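Local coordinates for structural protein (unclassified Rudivirus, PDB 6WQ0), which self-assembles into a helical, rod-shaped nucleocapsid that wraps the viral DNA, holds it in the A-form and protects it under extreme conditions, at a contact of chain A with DNA. Coordinates in Å, arbitrary orientation; residue numbers count along the deposited sequence, not the author numbering.

A contact of chain A with DNA. Residues 78, 106-107, 111. With nucleotides of chain B.
Tyr106 and Tyr111 bring their phenol hydroxyls together beside the DNA backbone; Tyr106 bonds the phosphate, and Tyr111 backs it through a hydroxyl-to-hydroxyl bond. The hydroxyl OH of Tyr106 donates to OP1, a non-bridging phosphate oxygen of DT156, at 3.2 Å, a rather long bond. The same Tyr106 OH accepts a bond from the hydroxyl OH of Tyr111 at 2.9 Å. Tyr111 is thus a second-shell residue for the phosphate: its bond probably helps to orient the Tyr106 hydroxyl toward OP1 and may polarise it.

Tyr111 also touches the DNA directly, its OH lying 3.4 Å from C4' of the DA155 deoxyribose, with the outer end of its ring packed on the same carbon. Tyr107 adds a packing contact instead: its hydroxyl OH lies 3.4 Å from C4' of the DT156 deoxyribose and about as near C5'. The Tyr107 ring is steadied from one face, where CD2 of Tyr111 sits 3.7 Å above its plane near the rim. The two bonded tyrosines, more than a turn apart on the helix, leave it by different first torsions: Tyr106 has CG anti to the backbone N (chi1 177°), whereas Tyr111 has CG anti to the carbonyl carbon (chi1 -57°), and from these different departures the two hydroxyls meet beside the DA155-DT156 linkage.

Gly78 approaches the sugar of DT156 from another helix, its CA 3.6 Å from C1', the carbon that carries the base, without reading the base edge. Having no side chain, it lets the helix backbone itself lie against the deoxyribose.

No base contact is seen among these groups. Both nucleotides are base-paired, and the contacts fall on sugars and phosphate, which illustrates how a coat protein can desolvate and grip DNA without regard to sequence. Tyr106, Tyr107 and Tyr111 occupy the C-terminal end of helix 94-111, while Gly78 lies within helix 71-89, so two helices of the coat-protein fold jointly form this stretch of the DNA-facing surface.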
loop_
_atom_site.group_PDB
_atom_site.type_symbol
_atom_site.label_atom_id
_atom_site.label_comp_id
_atom_site.label_asym_id
_atom_site.label_seq_id
_atom_site.Cartn_x
_atom_site.Cartn_y
_atom_site.Cartn_z
ATOM N N GLY A 78 -66.559 35.747 40.905
ATOM C CA GLY A 78 -65.458 36.683 40.986
ATOM C C GLY A 78 -65.313 37.267 42.372
ATOM O O GLY A 78 -64.237 37.194 42.971
ATOM N N TYR A 106 -67.340 48.007 46.235
ATOM C CA TYR A 106 -66.910 47.909 44.847
ATOM C C TYR A 106 -67.939 47.182 43.997
ATOM O O TYR A 106 -68.439 47.725 43.008
ATOM C CB TYR A 106 -65.566 47.187 44.792
ATOM C CG TYR A 106 -65.016 46.937 43.411
ATOM C CD1 TYR A 106 -65.150 47.879 42.404
ATOM C CD2 TYR A 106 -64.336 45.766 43.122
ATOM C CE1 TYR A 106 -64.638 47.655 41.157
ATOM C CE2 TYR A 106 -63.819 45.534 41.869
ATOM C CZ TYR A 106 -63.974 46.481 40.891
ATOM O OH TYR A 106 -63.461 46.255 39.639
ATOM N N TYR A 107 -68.278 45.950 44.377
ATOM C CA TYR A 107 -69.124 45.131 43.521
ATOM C C TYR A 107 -70.561 45.630 43.481
ATOM O O TYR A 107 -71.160 45.680 42.404
ATOM C CB TYR A 107 -69.065 43.677 43.969
ATOM C CG TYR A 107 -68.118 42.860 43.134
ATOM C CD1 TYR A 107 -68.587 42.056 42.116
ATOM C CD2 TYR A 107 -66.753 42.911 43.350
ATOM C CE1 TYR A 107 -67.726 41.319 41.344
ATOM C CE2 TYR A 107 -65.886 42.176 42.586
ATOM C CZ TYR A 107 -66.378 41.383 41.584
ATOM O OH TYR A 107 -65.516 40.645 40.815
ATOM N N TYR A 111 -71.030 46.840 39.698
ATOM C CA TYR A 111 -71.570 45.751 38.898
ATOM C C TYR A 111 -72.998 45.396 39.279
ATOM O O TYR A 111 -73.525 44.391 38.794
ATOM C CB TYR A 111 -70.653 44.535 39.013
ATOM C CG TYR A 111 -69.243 44.866 38.599
ATOM C CD1 TYR A 111 -68.987 45.450 37.369
ATOM C CD2 TYR A 111 -68.173 44.626 39.443
ATOM C CE1 TYR A 111 -67.710 45.769 36.985
ATOM C CE2 TYR A 111 -66.892 44.943 39.068
ATOM C CZ TYR A 111 -66.667 45.517 37.838
ATOM O OH TYR A 111 -65.392 45.835 37.450
ATOM P P DA B 155 -65.060 44.677 32.207
ATOM O OP1 DA B 155 -65.144 46.141 32.333
ATOM O OP2 DA B 155 -63.816 44.065 31.711
ATOM O "O5'" DA B 155 -65.426 44.046 33.619
ATOM C "C5'" DA B 155 -64.448 43.910 34.616
ATOM C "C4'" DA B 155 -64.948 42.993 35.709
ATOM O "O4'" DA B 155 -65.813 41.984 35.140
ATOM C "C3'" DA B 155 -63.873 42.211 36.426
ATOM O "O3'" DA B 155 -63.323 42.986 37.467
ATOM C "C2'" DA B 155 -64.671 41.041 36.968
ATOM C "C1'" DA B 155 -65.608 40.756 35.805
ATOM N N9 DA B 155 -65.079 39.785 34.851
ATOM C C8 DA B 155 -64.431 40.043 33.680
ATOM N N7 DA B 155 -64.071 38.967 33.029
ATOM C C5 DA B 155 -64.513 37.934 33.828
ATOM C C6 DA B 155 -64.448 36.536 33.693
ATOM N N6 DA B 155 -63.870 35.921 32.660
ATOM N N1 DA B 155 -64.984 35.790 34.675
ATOM C C2 DA B 155 -65.554 36.409 35.712
ATOM N N3 DA B 155 -65.682 37.708 35.943
ATOM C C4 DA B 155 -65.141 38.422 34.952
ATOM P P DT B 156 -61.772 42.855 37.838
ATOM O OP1 DT B 156 -61.494 43.898 38.836
ATOM O OP2 DT B 156 -61.003 42.799 36.588
ATOM O "O5'" DT B 156 -61.646 41.420 38.521
ATOM C "C5'" DT B 156 -62.290 41.152 39.755
ATOM C "C4'" DT B 156 -62.332 39.660 40.045
ATOM O "O4'" DT B 156 -63.047 38.962 38.997
ATOM C "C3'" DT B 156 -61.007 38.939 40.052
ATOM O "O3'" DT B 156 -60.253 39.219 41.216
ATOM C "C2'" DT B 156 -61.508 37.508 40.036
ATOM C "C1'" DT B 156 -62.610 37.609 38.981
ATOM N N1 DT B 156 -62.115 37.258 37.631
ATOM C C2 DT B 156 -62.022 35.936 37.280
ATOM O O2 DT B 156 -62.346 35.026 38.013
ATOM N N3 DT B 156 -61.523 35.709 36.039
ATOM C C4 DT B 156 -61.123 36.647 35.126
ATOM O O4 DT B 156 -60.688 36.337 34.026
ATOM C C5 DT B 156 -61.235 38.015 35.556
ATOM C C7 DT B 156 -60.823 39.127 34.645
ATOM C C6 DT B 156 -61.722 38.251 36.773
#